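Local structure of anti-cleavage anti-greA transcription factor gfh1 (Thermus thermophilus, 2F23) at residues A[5-10]-A[135-140]; A[24-29]-A[56-61]; A[31-36]-A[49-54]; A[81-86]-A[102-107]; A[89-94]-A[147-152]. The protein inhibits all catalytic activities of RNA polymerase by partially occluding its substrate-binding site and preventing NTP binding, and is switched on by a fall in pH. One frame throughout, in Å; residues are numbered along the deposited sequence.

Interaction 1. Residues A[5-10]-A[135-140]; sequences VKLTKA and GDVLSL
The backbones of 5-10 and 135-140 meet almost directly at L7 and G135, whose CA atoms lie 3.6 Å apart, and T8 N donates a hydrogen bond to G135 O (3.0 Å, 162° at the hydrogen). The amide comes from 58° above the carbonyl plane rather than along a lone pair. The close approach depends on G135 having no side chain: a CB would run into T8 N and L7 C, and at a phi of 105° also into the preceding carbonyl. Instead, G135 CA offers a C-H to K6 O at 3.4 Å. The contact joins the N-terminal coiled-coil region, where T8 is the N-cap of helix 9-37, to the start of strand 137-142 in the C-terminal FKBP-like domain. T8 OG1 sits between its own N and carbonyl carbon, accepts from G11 N and donates to D136 OD1 (2.7 Å), approaching from above the carboxylate plane. The other carboxylate oxygen, OD2, is bound by R133 N and H132 ND1, so both carboxylate oxygens of D136 are engaged, and the carboxylate would probably favour a protonated H132. On the apolar side, L7 CD2 crosses V137 CG2 obliquely at 3.8 Å and lies 3.4 Å from G135 O; L15 of helix 9-37 touches both side chains.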
# COMPACT_ATOMS: atom_id res chain seq x y z
N VAL A 5 10.70 -8.37 -6.20
CA VAL A 5 10.19 -7.58 -5.08
C VAL A 5 11.24 -7.40 -4.00
O VAL A 5 11.70 -8.36 -3.39
CB VAL A 5 8.95 -8.26 -4.44
CG1 VAL A 5 8.42 -7.40 -3.30
CG2 VAL A 5 7.88 -8.47 -5.49
N LYS A 6 11.61 -6.15 -3.75
CA LYS A 6 12.60 -5.84 -2.73
C LYS A 6 11.91 -5.15 -1.56
O LYS A 6 11.07 -4.26 -1.77
CB LYS A 6 13.67 -4.91 -3.30
CG LYS A 6 14.53 -5.53 -4.38
CD LYS A 6 15.50 -4.52 -4.96
CE LYS A 6 14.88 -3.68 -6.07
NZ LYS A 6 13.69 -2.90 -5.65
N LEU A 7 12.24 -5.57 -0.35
CA LEU A 7 11.67 -4.98 0.86
C LEU A 7 12.75 -4.79 1.91
O LEU A 7 13.70 -5.57 1.97
CB LEU A 7 10.59 -5.90 1.46
CG LEU A 7 9.22 -5.98 0.80
CD1 LEU A 7 8.39 -7.07 1.46
CD2 LEU A 7 8.52 -4.64 0.91
N THR A 8 12.62 -3.75 2.71
CA THR A 8 13.56 -3.55 3.80
C THR A 8 12.94 -4.35 4.94
O THR A 8 11.81 -4.82 4.83
CB THR A 8 13.64 -2.08 4.25
OG1 THR A 8 12.32 -1.60 4.54
CG2 THR A 8 14.27 -1.21 3.17
N LYS A 9 13.67 -4.51 6.04
CA LYS A 9 13.12 -5.24 7.17
C LYS A 9 11.85 -4.54 7.64
O LYS A 9 10.87 -5.18 7.99
CB LYS A 9 14.15 -5.32 8.30
CG LYS A 9 15.40 -6.09 7.90
CD LYS A 9 16.39 -6.23 9.05
CE LYS A 9 15.85 -7.14 10.14
NZ LYS A 9 16.89 -7.42 11.17
N ALA A 10 11.86 -3.20 7.64
CA ALA A 10 10.71 -2.43 8.07
C ALA A 10 9.53 -2.62 7.11
O ALA A 10 8.39 -2.77 7.54
CB ALA A 10 11.07 -0.95 8.15
N GLY A 135 12.46 -0.38 -0.87
CA GLY A 135 12.05 -1.50 -0.04
C GLY A 135 11.15 -1.07 1.10
O GLY A 135 10.46 -1.90 1.69
N ASP A 136 11.18 0.22 1.44
CA ASP A 136 10.32 0.70 2.52
C ASP A 136 8.87 0.75 2.04
O ASP A 136 8.60 0.91 0.85
CB ASP A 136 10.75 2.11 2.99
CG ASP A 136 11.96 2.08 3.90
OD1 ASP A 136 12.16 1.07 4.60
OD2 ASP A 136 12.69 3.09 3.94
N VAL A 137 7.94 0.62 2.99
CA VAL A 137 6.52 0.65 2.70
C VAL A 137 5.93 1.82 3.49
O VAL A 137 6.09 1.90 4.70
CB VAL A 137 5.86 -0.68 3.10
CG1 VAL A 137 4.35 -0.60 2.92
CG2 VAL A 137 6.42 -1.79 2.23
N LEU A 138 5.26 2.71 2.78
CA LEU A 138 4.72 3.92 3.38
C LEU A 138 3.25 4.16 3.06
O LEU A 138 2.77 3.76 2.01
CB LEU A 138 5.52 5.13 2.88
CG LEU A 138 7.04 4.96 2.88
CD1 LEU A 138 7.69 5.97 1.93
CD2 LEU A 138 7.56 5.12 4.30
N SER A 139 2.56 4.82 3.98
CA SER A 139 1.16 5.19 3.76
C SER A 139 1.27 6.68 3.41
O SER A 139 1.75 7.48 4.22
CB SER A 139 0.33 4.99 5.03
OG SER A 139 0.17 3.61 5.31
N LEU A 140 0.85 7.04 2.21
CA LEU A 140 0.96 8.43 1.77
C LEU A 140 -0.36 9.12 1.49
O LEU A 140 -1.30 8.50 0.99
CB LEU A 140 1.83 8.49 0.51
CG LEU A 140 3.23 7.88 0.62
CD1 LEU A 140 3.91 7.90 -0.73
CD2 LEU A 140 4.05 8.65 1.65

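Interaction 2. Residues A[24-29]-A[56-61]; sequences ERLQEA and ARIEAR
I58 carries most of the contact at this level of the antiparallel coiled-coil hairpin formed by helices 9-37 and 46-71. Its CD1 reaches the opposing helix, 3.6 Å from the backbone R25 O and 3.7 Å from the methyl A29 CB, while the other branch, CG2, packs on L26 CB at 3.8 Å. The first torsion (chi1 -62°) sets CG1 anti to the carbonyl carbon and CG2 anti to the N, so CG2 lies against L26 while CD1 reaches across one turn, between R25 O and A29 CB. An alanine here would remove both branches and would probably leave L26 and A29 poorly packed, loosening the grip between the helices at this point. Beside I58, L26 CD1 crosses the aliphatic part of E59 at about a right angle, 3.7 Å from CG. The segment axes pass 9.4 Å apart at 154°, and the CA atoms of L26 and I58 approach to 6.1 Å; the small A29 lets I58 come in close. Farther out the polar ends turn to partners along their own helices: E59 OE2 to K55 NZ, R57 NH1 to E54 OE2, and the extended R25 to E22. Those charges flank the apolar seam without bridging these two segments. E22 probably also offsets the repulsion of two like charges, since R25 NH1 stands only 5.1 Å from R61 NE.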
# COMPACT_ATOMS: atom_id res chain seq x y z
N GLU A 24 -7.61 -11.31 10.12
CA GLU A 24 -8.59 -11.14 11.20
C GLU A 24 -9.91 -10.68 10.59
O GLU A 24 -10.98 -11.19 10.94
CB GLU A 24 -8.09 -10.11 12.21
CG GLU A 24 -6.85 -10.54 12.98
CD GLU A 24 -6.29 -9.44 13.86
OE1 GLU A 24 -5.31 -9.71 14.59
OE2 GLU A 24 -6.81 -8.31 13.83
N ARG A 25 -9.82 -9.73 9.67
CA ARG A 25 -11.01 -9.21 9.01
C ARG A 25 -11.68 -10.28 8.18
O ARG A 25 -12.91 -10.32 8.08
CB ARG A 25 -10.63 -8.02 8.13
CG ARG A 25 -10.08 -6.85 8.93
CD ARG A 25 -9.51 -5.75 8.05
NE ARG A 25 -8.90 -4.70 8.86
CZ ARG A 25 -8.29 -3.63 8.37
NH1 ARG A 25 -8.20 -3.45 7.06
NH2 ARG A 25 -7.76 -2.74 9.20
N LEU A 26 -10.89 -11.17 7.58
CA LEU A 26 -11.45 -12.24 6.76
C LEU A 26 -12.23 -13.22 7.64
O LEU A 26 -13.31 -13.68 7.25
CB LEU A 26 -10.34 -13.00 6.02
CG LEU A 26 -10.84 -14.18 5.18
CD1 LEU A 26 -11.85 -13.68 4.15
CD2 LEU A 26 -9.66 -14.85 4.49
N GLN A 27 -11.69 -13.53 8.81
CA GLN A 27 -12.36 -14.45 9.73
C GLN A 27 -13.73 -13.87 10.09
O GLN A 27 -14.74 -14.58 10.10
CB GLN A 27 -11.52 -14.65 10.99
CG GLN A 27 -12.07 -15.70 11.95
CD GLN A 27 -11.18 -15.91 13.16
OE1 GLN A 27 -11.43 -16.79 13.99
NE2 GLN A 27 -10.13 -15.10 13.28
N GLU A 28 -13.75 -12.57 10.39
CA GLU A 28 -14.99 -11.89 10.75
C GLU A 28 -15.97 -11.87 9.58
O GLU A 28 -17.16 -12.14 9.75
CB GLU A 28 -14.68 -10.46 11.19
CG GLU A 28 -13.76 -10.36 12.39
CD GLU A 28 -13.35 -8.93 12.71
OE1 GLU A 28 -12.63 -8.72 13.71
OE2 GLU A 28 -13.75 -8.01 11.96
N ALA A 29 -15.46 -11.56 8.39
CA ALA A 29 -16.29 -11.50 7.19
C ALA A 29 -16.88 -12.87 6.86
O ALA A 29 -18.00 -12.97 6.36
CB ALA A 29 -15.47 -10.99 6.01
N ALA A 56 -14.86 -11.08 -0.47
CA ALA A 56 -14.01 -11.13 -1.66
C ALA A 56 -13.00 -9.98 -1.67
O ALA A 56 -11.86 -10.15 -2.11
CB ALA A 56 -14.87 -11.08 -2.92
N ARG A 57 -13.43 -8.81 -1.21
CA ARG A 57 -12.55 -7.64 -1.18
C ARG A 57 -11.35 -7.94 -0.29
O ARG A 57 -10.21 -7.66 -0.64
CB ARG A 57 -13.29 -6.41 -0.64
CG ARG A 57 -12.46 -5.12 -0.70
CD ARG A 57 -13.22 -3.92 -0.14
NE ARG A 57 -13.34 -3.97 1.31
CZ ARG A 57 -12.34 -3.71 2.16
NH1 ARG A 57 -12.55 -3.78 3.46
NH2 ARG A 57 -11.15 -3.38 1.69
N ILE A 58 -11.62 -8.53 0.87
CA ILE A 58 -10.56 -8.86 1.82
C ILE A 58 -9.65 -9.95 1.25
O ILE A 58 -8.43 -9.85 1.33
CB ILE A 58 -11.15 -9.33 3.16
CG1 ILE A 58 -11.98 -8.20 3.78
CG2 ILE A 58 -10.02 -9.75 4.11
CD1 ILE A 58 -12.88 -8.65 4.91
N GLU A 59 -10.25 -10.99 0.68
CA GLU A 59 -9.47 -12.08 0.10
C GLU A 59 -8.50 -11.58 -0.95
O GLU A 59 -7.37 -12.06 -1.03
CB GLU A 59 -10.40 -13.13 -0.50
CG GLU A 59 -11.28 -13.79 0.53
CD GLU A 59 -12.30 -14.72 -0.09
OE1 GLU A 59 -12.90 -14.35 -1.12
OE2 GLU A 59 -12.51 -15.82 0.47
N ALA A 60 -8.92 -10.61 -1.76
CA ALA A 60 -8.07 -10.05 -2.81
C ALA A 60 -6.87 -9.33 -2.21
O ALA A 60 -5.77 -9.39 -2.76
CB ALA A 60 -8.88 -9.10 -3.69
N ARG A 61 -7.08 -8.64 -1.10
CA ARG A 61 -5.99 -7.93 -0.45
C ARG A 61 -5.00 -8.94 0.11
O ARG A 61 -3.79 -8.78 -0.02
CB ARG A 61 -6.52 -7.03 0.67
CG ARG A 61 -7.40 -5.88 0.18
CD ARG A 61 -8.10 -5.18 1.33
NE ARG A 61 -7.20 -4.38 2.15
CZ ARG A 61 -6.70 -3.20 1.78
NH1 ARG A 61 -7.01 -2.69 0.59
NH2 ARG A 61 -5.91 -2.53 2.60

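Interaction 3. Residues A[31-36]-A[49-54]; sequences KILQEL and EAAKQE
Flat groups take no part in joining 31-36 to 49-54; the planar carboxylate of E49 serves its own helix, with K52 NZ meeting its OE2 at 2.7 Å from 30° above the plane in a salt bridge one turn along. E54 likewise turns its carboxylate to R57 of the same helix. The two segments belong to the antiparallel coiled-coil hairpin, on the side toward its connecting loop, with axes 9.2 Å apart at 155°. What bridges them is aliphatic. A51 CB points at helix 31-36, and its small size lets the backbones close to 5.5 Å between the CA atoms of L33 and A51. Three side chains gather round that methyl: L36 CD1 at 3.7 Å, L33 CD1 at 4.1 Å and, more loosely, I32 CG2. L48 extends the apolar strip, touching both L33 and L36. L33 has CG anti to its backbone N (chi1 176°), which carries CD1 past A51 to the stem of K52. K52 supplies only its methylene chain to the seam: it bends at its third torsion and leads its ammonium away toward E49, while its CG packs 3.6 Å from L33 CD1.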
# COMPACT_ATOMS: atom_id res chain seq x y z
N LYS A 31 -17.49 -15.27 9.11
CA LYS A 31 -18.48 -15.57 10.14
C LYS A 31 -19.81 -14.89 9.77
O LYS A 31 -20.87 -15.50 9.86
CB LYS A 31 -18.00 -15.07 11.51
CG LYS A 31 -18.96 -15.38 12.65
CD LYS A 31 -18.44 -14.82 13.97
CE LYS A 31 -18.38 -13.30 13.95
NZ LYS A 31 -19.72 -12.69 13.77
N ILE A 32 -19.73 -13.63 9.37
CA ILE A 32 -20.92 -12.88 8.97
C ILE A 32 -21.63 -13.56 7.81
O ILE A 32 -22.86 -13.71 7.83
CB ILE A 32 -20.54 -11.43 8.57
CG1 ILE A 32 -20.11 -10.65 9.82
CG2 ILE A 32 -21.72 -10.74 7.89
CD1 ILE A 32 -19.66 -9.24 9.53
N LEU A 33 -20.87 -13.97 6.80
CA LEU A 33 -21.46 -14.63 5.65
C LEU A 33 -22.15 -15.92 6.06
O LEU A 33 -23.28 -16.19 5.65
CB LEU A 33 -20.38 -14.95 4.60
CG LEU A 33 -20.87 -15.74 3.39
CD1 LEU A 33 -21.97 -14.96 2.68
CD2 LEU A 33 -19.71 -16.02 2.44
N GLN A 34 -21.48 -16.72 6.89
CA GLN A 34 -22.04 -17.99 7.34
C GLN A 34 -23.35 -17.77 8.11
O GLN A 34 -24.32 -18.50 7.91
CB GLN A 34 -21.04 -18.72 8.23
CG GLN A 34 -21.49 -20.11 8.66
CD GLN A 34 -21.78 -21.02 7.48
OE1 GLN A 34 -20.98 -21.14 6.56
NE2 GLN A 34 -22.94 -21.68 7.51
N GLU A 35 -23.36 -16.76 8.98
CA GLU A 35 -24.55 -16.45 9.76
C GLU A 35 -25.73 -16.11 8.85
O GLU A 35 -26.85 -16.56 9.07
CB GLU A 35 -24.29 -15.26 10.70
CG GLU A 35 -23.06 -15.38 11.58
CD GLU A 35 -23.14 -16.53 12.57
OE1 GLU A 35 -23.23 -17.69 12.12
OE2 GLU A 35 -23.10 -16.27 13.79
N LEU A 36 -25.47 -15.32 7.81
CA LEU A 36 -26.51 -14.92 6.87
C LEU A 36 -26.99 -16.09 6.03
O LEU A 36 -28.17 -16.16 5.65
CB LEU A 36 -26.00 -13.80 5.95
CG LEU A 36 -25.72 -12.46 6.62
CD1 LEU A 36 -25.16 -11.49 5.59
CD2 LEU A 36 -27.00 -11.90 7.23
N GLU A 49 -25.36 -10.62 -0.58
CA GLU A 49 -24.49 -10.15 -1.65
C GLU A 49 -23.42 -9.20 -1.11
O GLU A 49 -22.26 -9.28 -1.52
CB GLU A 49 -25.32 -9.46 -2.74
CG GLU A 49 -26.14 -10.44 -3.57
CD GLU A 49 -25.30 -11.55 -4.18
OE1 GLU A 49 -24.30 -11.23 -4.86
OE2 GLU A 49 -25.64 -12.74 -3.99
N ALA A 50 -23.82 -8.32 -0.20
CA ALA A 50 -22.87 -7.37 0.39
C ALA A 50 -21.83 -8.13 1.20
O ALA A 50 -20.65 -7.77 1.19
CB ALA A 50 -23.62 -6.37 1.28
N ALA A 51 -22.26 -9.17 1.91
CA ALA A 51 -21.35 -9.97 2.72
C ALA A 51 -20.36 -10.71 1.84
O ALA A 51 -19.18 -10.81 2.18
CB ALA A 51 -22.14 -10.96 3.57
N LYS A 52 -20.83 -11.23 0.71
CA LYS A 52 -19.93 -11.94 -0.20
C LYS A 52 -18.96 -10.95 -0.85
O LYS A 52 -17.80 -11.27 -1.07
CB LYS A 52 -20.74 -12.68 -1.27
CG LYS A 52 -21.53 -13.87 -0.72
CD LYS A 52 -22.18 -14.70 -1.83
CE LYS A 52 -23.22 -13.91 -2.59
NZ LYS A 52 -23.87 -14.75 -3.64
N GLN A 53 -19.44 -9.74 -1.14
CA GLN A 53 -18.60 -8.73 -1.77
C GLN A 53 -17.47 -8.29 -0.83
O GLN A 53 -16.34 -8.10 -1.27
CB GLN A 53 -19.43 -7.51 -2.17
CG GLN A 53 -18.61 -6.41 -2.84
CD GLN A 53 -19.45 -5.22 -3.26
OE1 GLN A 53 -20.05 -4.54 -2.43
NE2 GLN A 53 -19.50 -4.96 -4.56
N GLU A 54 -17.78 -8.14 0.45
CA GLU A 54 -16.78 -7.72 1.42
C GLU A 54 -15.76 -8.83 1.65
O GLU A 54 -14.56 -8.57 1.76
CB GLU A 54 -17.45 -7.32 2.74
CG GLU A 54 -16.49 -6.89 3.85
CD GLU A 54 -15.61 -5.70 3.47
OE1 GLU A 54 -15.81 -5.08 2.41
OE2 GLU A 54 -14.69 -5.38 4.26

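Interaction 4. Residues A[81-86]-A[102-107]; sequences EVIGLG and VQVVSP
Q103 leaves strand 99-105 with CG anti to its backbone N (chi1 177°) and runs on extended toward the loop 81-86. CB has no close partner in that loop; CG passes G86 O at 3.9 Å, CD lies little farther off, and NE2 ends the chain by donating a hydrogen bond to G86 O at 3.2 Å. The acceptor lies near the plane of the Q103 amide, but NE2 stands 47° above the plane of the G86 carbonyl. Replacing Q103 by an alanine would remove this N-H donor and would probably leave G86 more loosely held. The next bond is shorter: G86 N donates to V104 O at 2.7 Å, so both backbone polar groups of G86 are gripped, in a conformation (phi 95°) where a CB would jam against the preceding carbonyl. V104 turns its CB toward the loop, 3.6 Å from G84 O, and its CG2 crosses I83 CG2 at 3.8 Å. L85 folds its CD1 back over the strand end, 3.4 Å from S106 N. The loop thus docks along the flank of strand 99-105 where strand 88-92 pairs with it, forming an irregular lead-in to strand 88-92 in the mixed sheet of the FKBP-like C-terminal domain.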
# COMPACT_ATOMS: atom_id res chain seq x y z
N GLU A 81 20.20 4.46 -2.45
CA GLU A 81 19.99 5.89 -2.25
C GLU A 81 18.95 6.15 -1.17
O GLU A 81 18.22 5.24 -0.76
CB GLU A 81 19.55 6.55 -3.56
CG GLU A 81 20.66 6.65 -4.61
CD GLU A 81 20.23 7.40 -5.86
OE1 GLU A 81 19.58 8.46 -5.74
OE2 GLU A 81 20.56 6.94 -6.98
N VAL A 82 18.89 7.38 -0.69
CA VAL A 82 17.92 7.76 0.32
C VAL A 82 17.17 8.98 -0.21
O VAL A 82 17.77 9.87 -0.81
CB VAL A 82 18.60 8.07 1.68
CG1 VAL A 82 19.60 9.18 1.52
CG2 VAL A 82 17.55 8.44 2.72
N ILE A 83 15.86 9.00 -0.01
CA ILE A 83 15.02 10.09 -0.51
C ILE A 83 15.23 11.44 0.14
O ILE A 83 15.09 11.59 1.35
CB ILE A 83 13.52 9.72 -0.38
CG1 ILE A 83 13.25 8.41 -1.13
CG2 ILE A 83 12.65 10.85 -0.92
CD1 ILE A 83 11.90 7.82 -0.85
N GLY A 84 15.55 12.43 -0.69
CA GLY A 84 15.77 13.78 -0.20
C GLY A 84 15.31 14.77 -1.25
O GLY A 84 14.71 14.41 -2.26
N LEU A 85 15.58 16.04 -1.00
CA LEU A 85 15.21 17.09 -1.93
C LEU A 85 15.84 16.75 -3.29
O LEU A 85 17.04 16.47 -3.37
CB LEU A 85 15.73 18.43 -1.41
CG LEU A 85 15.24 19.75 -1.99
CD1 LEU A 85 13.72 19.82 -1.98
CD2 LEU A 85 15.84 20.88 -1.16
N GLY A 86 15.02 16.75 -4.34
CA GLY A 86 15.53 16.45 -5.67
C GLY A 86 15.39 15.01 -6.12
O GLY A 86 15.53 14.70 -7.31
N VAL A 102 7.17 10.22 -8.28
CA VAL A 102 7.12 11.57 -7.75
C VAL A 102 8.53 12.11 -7.59
O VAL A 102 9.49 11.35 -7.58
CB VAL A 102 6.45 11.61 -6.35
CG1 VAL A 102 5.05 11.04 -6.42
CG2 VAL A 102 7.30 10.82 -5.35
N GLN A 103 8.64 13.42 -7.49
CA GLN A 103 9.94 14.03 -7.25
C GLN A 103 9.75 14.98 -6.09
O GLN A 103 8.85 15.82 -6.10
CB GLN A 103 10.45 14.81 -8.47
CG GLN A 103 11.77 15.50 -8.17
CD GLN A 103 12.37 16.22 -9.36
OE1 GLN A 103 11.69 16.95 -10.08
NE2 GLN A 103 13.68 16.02 -9.57
N VAL A 104 10.59 14.82 -5.07
CA VAL A 104 10.52 15.69 -3.90
C VAL A 104 11.19 17.01 -4.29
O VAL A 104 12.33 17.02 -4.74
CB VAL A 104 11.24 15.07 -2.69
CG1 VAL A 104 11.23 16.03 -1.53
CG2 VAL A 104 10.55 13.76 -2.28
N VAL A 105 10.47 18.11 -4.12
CA VAL A 105 11.01 19.42 -4.48
C VAL A 105 10.71 20.45 -3.40
O VAL A 105 9.99 20.16 -2.44
CB VAL A 105 10.42 19.92 -5.81
CG1 VAL A 105 10.79 18.96 -6.94
CG2 VAL A 105 8.90 20.03 -5.70
N SER A 106 11.26 21.65 -3.55
CA SER A 106 10.98 22.70 -2.58
C SER A 106 9.53 23.13 -2.74
O SER A 106 8.95 22.98 -3.82
CB SER A 106 11.92 23.89 -2.79
OG SER A 106 13.24 23.54 -2.42
N PRO A 107 8.92 23.67 -1.68
CA PRO A 107 7.53 24.11 -1.71
C PRO A 107 7.16 24.95 -2.94
O PRO A 107 6.10 24.73 -3.54
CB PRO A 107 7.39 24.89 -0.41
CG PRO A 107 8.26 24.11 0.51
CD PRO A 107 9.50 23.86 -0.33

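Interaction 5. Residues A[89-94]-A[147-152]; sequences VELEDP and REFRVV
L91 and F149 form the apolar centre, L91 CB lying 3.7 Å from F149 CD2 on one face of the sheet. L91 CD2 runs alongside V151 CG2 at 4.0 Å, V89 CG1 crosses V151 CG1 obliquely at 3.8 Å, and L140 of the next strand closes on both L91 and F149. Beneath these side chains, L91 and V151 are a non-hydrogen-bonded pair, E92 and R150 a hydrogen-bonded one: R150 N donates to E92 O (2.8 Å) and E92 N to R150 O, while V152 N continues the series to E90 O. E92 and R150 rise side by side on the other face. There R150 NH2 reaches E92 OE2 at 3.1 Å, nearly in the guanidinium plane but 68° above that of the carboxylate. A water reinforces this salt bridge, donating to E92 O and OE2 and accepting from R150 NE, and V152 CG2 lies over one face of the guanidinium. At the strand end, D93 OD2 pairs with R147 NH1 (2.7 Å), its other oxygen receiving L95 N and S96 N of the following turn. Such paired, strongly twisted antiparallel strands, 129° between directions, make the middle of the mixed sheet in this FKBP-like domain.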
# COMPACT_ATOMS: atom_id res chain seq x y z
N VAL A 89 11.26 9.41 -7.13
CA VAL A 89 10.94 8.14 -6.52
C VAL A 89 9.86 7.38 -7.26
O VAL A 89 8.80 7.93 -7.58
CB VAL A 89 10.47 8.37 -5.07
CG1 VAL A 89 10.39 7.05 -4.31
CG2 VAL A 89 11.40 9.34 -4.37
N GLU A 90 10.14 6.11 -7.54
CA GLU A 90 9.17 5.23 -8.20
C GLU A 90 8.51 4.43 -7.09
O GLU A 90 9.20 3.83 -6.26
CB GLU A 90 9.88 4.30 -9.18
CG GLU A 90 10.47 5.03 -10.38
CD GLU A 90 11.22 4.10 -11.31
OE1 GLU A 90 10.68 3.03 -11.65
OE2 GLU A 90 12.35 4.46 -11.71
N LEU A 91 7.19 4.44 -7.07
CA LEU A 91 6.39 3.77 -6.04
C LEU A 91 5.44 2.75 -6.66
O LEU A 91 5.04 2.88 -7.81
CB LEU A 91 5.56 4.80 -5.28
CG LEU A 91 6.30 5.98 -4.65
CD1 LEU A 91 5.29 7.06 -4.28
CD2 LEU A 91 7.07 5.51 -3.43
N GLU A 92 5.07 1.74 -5.88
CA GLU A 92 4.13 0.73 -6.35
C GLU A 92 3.21 0.31 -5.21
O GLU A 92 3.67 -0.09 -4.15
CB GLU A 92 4.86 -0.50 -6.88
CG GLU A 92 3.91 -1.61 -7.33
CD GLU A 92 4.63 -2.88 -7.71
OE1 GLU A 92 5.23 -2.93 -8.80
OE2 GLU A 92 4.59 -3.84 -6.91
N ASP A 93 1.91 0.42 -5.46
CA ASP A 93 0.89 0.04 -4.49
C ASP A 93 0.94 -1.49 -4.39
O ASP A 93 0.71 -2.19 -5.37
CB ASP A 93 -0.48 0.51 -4.99
CG ASP A 93 -1.58 0.30 -3.97
OD1 ASP A 93 -1.58 -0.76 -3.31
OD2 ASP A 93 -2.44 1.19 -3.83
N PRO A 94 1.24 -2.02 -3.20
CA PRO A 94 1.32 -3.47 -3.01
C PRO A 94 -0.00 -4.22 -3.16
O PRO A 94 -0.01 -5.42 -3.42
CB PRO A 94 1.91 -3.61 -1.61
CG PRO A 94 1.43 -2.39 -0.91
CD PRO A 94 1.61 -1.31 -1.96
N ARG A 147 -3.03 6.17 0.50
CA ARG A 147 -2.68 4.94 -0.19
C ARG A 147 -1.35 4.41 0.33
O ARG A 147 -0.52 5.18 0.82
CB ARG A 147 -2.57 5.18 -1.70
CG ARG A 147 -3.86 5.62 -2.36
CD ARG A 147 -4.56 4.49 -3.11
NE ARG A 147 -5.26 3.54 -2.24
CZ ARG A 147 -4.69 2.55 -1.56
NH1 ARG A 147 -3.38 2.35 -1.64
NH2 ARG A 147 -5.43 1.74 -0.82
N GLU A 148 -1.15 3.10 0.23
CA GLU A 148 0.08 2.48 0.68
C GLU A 148 0.97 2.19 -0.53
O GLU A 148 0.51 1.66 -1.53
CB GLU A 148 -0.23 1.18 1.43
CG GLU A 148 0.99 0.34 1.78
CD GLU A 148 0.66 -0.83 2.69
OE1 GLU A 148 0.79 -0.68 3.93
OE2 GLU A 148 0.27 -1.89 2.18
N PHE A 149 2.25 2.56 -0.43
CA PHE A 149 3.19 2.34 -1.52
C PHE A 149 4.52 1.77 -1.07
O PHE A 149 5.01 2.08 0.02
CB PHE A 149 3.51 3.65 -2.25
CG PHE A 149 2.37 4.23 -3.01
CD1 PHE A 149 1.56 5.21 -2.44
CD2 PHE A 149 2.10 3.81 -4.31
CE1 PHE A 149 0.50 5.77 -3.15
CE2 PHE A 149 1.04 4.37 -5.03
CZ PHE A 149 0.24 5.34 -4.44
N ARG A 150 5.10 0.93 -1.92
CA ARG A 150 6.41 0.35 -1.66
C ARG A 150 7.36 1.17 -2.52
O ARG A 150 7.04 1.48 -3.67
CB ARG A 150 6.44 -1.11 -2.10
CG ARG A 150 7.81 -1.77 -1.99
CD ARG A 150 7.70 -3.26 -2.27
NE ARG A 150 7.23 -3.52 -3.63
CZ ARG A 150 8.03 -3.65 -4.68
NH1 ARG A 150 9.35 -3.54 -4.54
NH2 ARG A 150 7.52 -3.88 -5.88
N VAL A 151 8.50 1.55 -1.96
CA VAL A 151 9.49 2.32 -2.71
C VAL A 151 10.25 1.34 -3.60
O VAL A 151 10.92 0.44 -3.11
CB VAL A 151 10.48 3.03 -1.77
CG1 VAL A 151 11.51 3.81 -2.58
CG2 VAL A 151 9.72 3.96 -0.84
N VAL A 152 10.13 1.52 -4.91
CA VAL A 152 10.77 0.63 -5.87
C VAL A 152 12.12 1.12 -6.38
O VAL A 152 13.04 0.31 -6.60
CB VAL A 152 9.84 0.39 -7.08
CG1 VAL A 152 10.53 -0.46 -8.13
CG2 VAL A 152 8.57 -0.31 -6.60
O HOH W 1 4.38 -3.02 -4.23

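In the fold
Interaction 5 lies nearest the chain's centre and joins two inner strands by backbone bonds, an apolar face and salt bridges. Interaction 1 touches it through strands 137-142 and 145-155, with K6 also weakly bonded to R150 and V152, and ties that sheet to the root of helix 9-37. Interaction 4 meets it on the other flank, where V102 O accepts from V89 N, but there an irregular loop is held by one backbone bond, one glutamine amide and the packing of a valine. Interactions 2 and 3 share helices 9-37 and 46-71, about 10 Å apart between centres, and have no hydrogen bond across: the contact across the segments is aliphatic, thinning to a surface contact at interaction 3, about 45 Å from interaction 4 between centres.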